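Local coordinates for protein arylalkylamine N-Acetyltransferase 2 (Aedes aegypti, PDB 4FD5) that probably transfers acyl groups from acyl-CoA to arylalkylamines such as dopamine and serotonin, as a member of the GNAT acetyltransferase family, at residues Ala79-Leu84 against Phe131-Leu136. Sequence-based numbering, arbitrary orientation.
Sequences ALNGIL and FEIRIL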
ATOM      1  N   ALA A  79       1.512   5.128   7.399  1.00 13.24           N
ATOM      2  CA  ALA A  79       2.105   4.620   6.174  1.00 13.14           C
ATOM      3  C   ALA A  79       2.711   3.276   6.523  1.00 13.35           C
ATOM      4  O   ALA A  79       3.698   3.216   7.257  1.00 14.70           O
ATOM      5  CB  ALA A  79       3.190   5.554   5.681  1.00 13.60           C
ATOM      6  N   LEU A  80       2.096   2.202   6.042  1.00 12.98           N
ATOM      7  CA  LEU A  80       2.656   0.874   6.274  1.00 12.13           C
ATOM      8  C   LEU A  80       3.582   0.603   5.106  1.00 12.83           C
ATOM      9  O   LEU A  80       3.141   0.598   3.937  1.00 13.11           O
ATOM     10  CB  LEU A  80       1.578  -0.203   6.360  1.00 13.41           C
ATOM     11  CG  LEU A  80       1.057  -0.520   7.760  1.00 18.24           C
ATOM     12  CD1 LEU A  80       0.417   0.687   8.371  1.00 20.32           C
ATOM     13  CD2 LEU A  80       0.115  -1.709   7.781  1.00 17.63           C
ATOM     14  N   ASN A  81       4.846   0.350   5.455  1.00 12.09           N
ATOM     15  CA  ASN A  81       5.924   0.195   4.491  1.00 13.05           C
ATOM     16  C   ASN A  81       6.611  -1.139   4.686  1.00 13.44           C
ATOM     17  O   ASN A  81       6.814  -1.581   5.820  1.00 14.43           O
ATOM     18  CB  ASN A  81       6.963   1.304   4.664  1.00 13.18           C
ATOM     19  CG  ASN A  81       6.358   2.692   4.567  1.00 13.87           C
ATOM     20  OD1 ASN A  81       5.539   2.966   3.683  1.00 15.71           O
ATOM     21  ND2 ASN A  81       6.730   3.566   5.490  1.00 12.55           N
ATOM     22  N   GLY A  82       6.953  -1.783   3.577  1.00 12.55           N
ATOM     23  CA  GLY A  82       7.655  -3.061   3.637  1.00 14.77           C
ATOM     24  C   GLY A  82       8.958  -3.059   2.868  1.00 15.71           C
ATOM     25  O   GLY A  82       9.231  -2.170   2.073  1.00 14.78           O
ATOM     26  N   ILE A  83       9.783  -4.073   3.105  1.00 17.06           N
ATOM     27  CA  ILE A  83      11.048  -4.180   2.395  1.00 17.86           C
ATOM     28  C   ILE A  83      10.990  -5.307   1.370  1.00 18.02           C
ATOM     29  O   ILE A  83      10.700  -6.444   1.727  1.00 20.00           O
ATOM     30  CB  ILE A  83      12.203  -4.454   3.375  1.00 20.29           C
ATOM     31  CG1 ILE A  83      12.220  -3.371   4.454  1.00 20.10           C
ATOM     32  CG2 ILE A  83      13.530  -4.472   2.615  1.00 19.36           C
ATOM     33  CD1 ILE A  83      13.146  -3.676   5.631  1.00 24.28           C
ATOM     34  N   LEU A  84      11.238  -4.973   0.104  1.00 16.40           N
ATOM     35  CA  LEU A  84      11.306  -5.960  -0.968  1.00 20.42           C
ATOM     36  C   LEU A  84      12.753  -6.293  -1.282  1.00 20.25           C
ATOM     37  O   LEU A  84      13.569  -5.399  -1.472  1.00 19.27           O
ATOM     38  CB  LEU A  84      10.668  -5.399  -2.236  1.00 21.14           C
ATOM     39  CG  LEU A  84       9.156  -5.242  -2.213  1.00 23.25           C
ATOM     40  CD1 LEU A  84       8.730  -4.428  -3.422  1.00 23.77           C
ATOM     41  CD2 LEU A  84       8.472  -6.615  -2.207  1.00 27.43           C
ATOM     42  N   PHE A 131      12.272  -0.019  -0.978  1.00 14.82           N
ATOM     43  CA  PHE A 131      11.390   0.387   0.110  1.00 15.55           C
ATOM     44  C   PHE A 131       9.985   0.583  -0.459  1.00 13.84           C
ATOM     45  O   PHE A 131       9.774   1.478  -1.284  1.00 14.99           O
ATOM     46  CB  PHE A 131      11.934   1.694   0.691  1.00 15.39           C
ATOM     47  CG  PHE A 131      11.274   2.139   1.972  1.00 15.37           C
ATOM     48  CD1 PHE A 131      10.055   2.797   1.950  1.00 13.31           C
ATOM     49  CD2 PHE A 131      11.919   1.973   3.189  1.00 14.85           C
ATOM     50  CE1 PHE A 131       9.454   3.243   3.141  1.00 13.07           C
ATOM     51  CE2 PHE A 131      11.338   2.418   4.386  1.00 15.70           C
ATOM     52  CZ  PHE A 131      10.103   3.058   4.364  1.00 14.99           C
ATOM     53  N   GLU A 132       9.033  -0.250  -0.022  1.00 14.00           N
ATOM     54  CA  GLU A 132       7.690  -0.250  -0.605  1.00 14.19           C
ATOM     55  C   GLU A 132       6.622   0.354   0.309  1.00 15.04           C
ATOM     56  O   GLU A 132       6.394  -0.131   1.424  1.00 15.09           O
ATOM     57  CB  GLU A 132       7.278  -1.677  -1.025  1.00 14.16           C
ATOM     58  CG  GLU A 132       5.981  -1.709  -1.833  1.00 17.18           C
ATOM     59  CD  GLU A 132       5.517  -3.121  -2.167  1.00 21.81           C
ATOM     60  OE1 GLU A 132       5.885  -4.086  -1.443  1.00 20.68           O
ATOM     61  OE2 GLU A 132       4.758  -3.255  -3.156  1.00 27.73           O
ATOM     62  N   ILE A 133       5.948   1.397  -0.176  1.00 13.64           N
ATOM     63  CA  ILE A 133       4.826   1.982   0.550  1.00 13.41           C
ATOM     64  C   ILE A 133       3.609   1.135   0.201  1.00 13.16           C
ATOM     65  O   ILE A 133       3.208   1.061  -0.961  1.00 14.46           O
ATOM     66  CB  ILE A 133       4.573   3.444   0.132  1.00 13.61           C
ATOM     67  CG1 ILE A 133       5.795   4.312   0.389  1.00 15.24           C
ATOM     68  CG2 ILE A 133       3.376   4.033   0.888  1.00 15.59           C
ATOM     69  CD1 ILE A 133       5.847   5.549  -0.508  1.00 16.61           C
ATOM     70  N   ARG A 134       3.027   0.479   1.198  1.00 11.96           N
ATOM     71  CA  ARG A 134       1.947  -0.469   0.949  1.00 14.16           C
ATOM     72  C   ARG A 134       0.575   0.075   1.282  1.00 15.17           C
ATOM     73  O   ARG A 134      -0.385  -0.175   0.541  1.00 17.24           O
ATOM     74  CB  ARG A 134       2.197  -1.775   1.701  1.00 12.75           C
ATOM     75  CG  ARG A 134       3.446  -2.448   1.190  1.00 13.64           C
ATOM     76  CD  ARG A 134       3.710  -3.806   1.852  1.00 16.36           C
ATOM     77  NE  ARG A 134       4.863  -4.408   1.196  1.00 17.67           N
ATOM     78  CZ  ARG A 134       5.661  -5.330   1.725  1.00 20.19           C
ATOM     79  NH1 ARG A 134       5.432  -5.810   2.943  1.00 17.52           N
ATOM     80  NH2 ARG A 134       6.693  -5.775   1.015  1.00 19.98           N
ATOM     81  N   ILE A 135       0.475   0.770   2.416  1.00 13.08           N
ATOM     82  CA  ILE A 135      -0.782   1.408   2.784  1.00 12.98           C
ATOM     83  C   ILE A 135      -0.520   2.844   3.199  1.00 13.74           C
ATOM     84  O   ILE A 135       0.418   3.101   3.944  1.00 13.66           O
ATOM     85  CB  ILE A 135      -1.461   0.692   3.974  1.00 15.75           C
ATOM     86  CG1 ILE A 135      -1.982  -0.674   3.525  1.00 17.05           C
ATOM     87  CG2 ILE A 135      -2.590   1.546   4.536  1.00 15.30           C
ATOM     88  CD1 ILE A 135      -2.732  -1.424   4.620  1.00 18.90           C
ATOM     89  N   LEU A 136      -1.342   3.775   2.713  1.00 13.69           N
ATOM     90  CA  LEU A 136      -1.320   5.155   3.191  1.00 13.21           C
ATOM     91  C   LEU A 136      -2.748   5.488   3.592  1.00 14.17           C
ATOM     92  O   LEU A 136      -3.661   5.443   2.754  1.00 14.41           O
ATOM     93  CB  LEU A 136      -0.835   6.100   2.081  1.00 14.65           C
ATOM     94  CG  LEU A 136      -0.859   7.602   2.374  1.00 14.79           C
ATOM     95  CD1 LEU A 136       0.039   7.941   3.557  1.00 14.79           C
ATOM     96  CD2 LEU A 136      -0.429   8.350   1.132  1.00 14.64           C
TER
HETATM   97  O   HOH W   1       8.293  -8.026   1.443  1.00 27.46           O
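Arg134 lays its guanidinium over Gly82, whose CA sits 3.5 Å from the plane and over its centre, on an antiparallel pair of central strands in the mixed GNAT sheet. The pairing contains a classic beta bulge: Arg134 and Ile135 both face Leu80, and Arg134 has a helix-like psi of -43°. Leu80 O therefore accepts two N-H groups, Arg134 N at 2.7 Å nearly along the C=O axis and Ile135 N in the carbonyl plane on a lone pair. Beyond the bulge, Gly82 and Glu132 form a hydrogen-bonded pair.

The arginine chain, extended from CG to NE, runs along the neighbouring strand from Leu80 toward Leu84, over Gly82. NE and NH2 grip one carboxylate oxygen side-on, NE to Glu132 OE1 being 2.8 Å; the acceptor lies in the guanidinium plane, which should fix the rotation of that group. Leu84 packs against this ion pair, its CD1 3.5 Å from Glu132 OE1 and its CD2 at the guanidinium edge, while Arg134 NH1 hydrogen-bonds to Thr59 OG1 of helix 50-60.

On the face bearing Asn81, Phe131 and Ile133, covered partly by helix 147-161, the Asn81 amide meets the Phe131 ring obliquely, the planes 48° apart and Asn81 CG 3.5 Å from Phe131 CE1. Phe131 CG is anti to its backbone N (chi1 -170°), which brings CE1 and CZ of the ring up to the Asn81 side chain. Asn81 ND2 is held by Val64 O and Ser155 OG. The buried Asn81 OD1 has no hydrogen-bond partner in the model; it rests against Ile133, 3.6 Å from CG1.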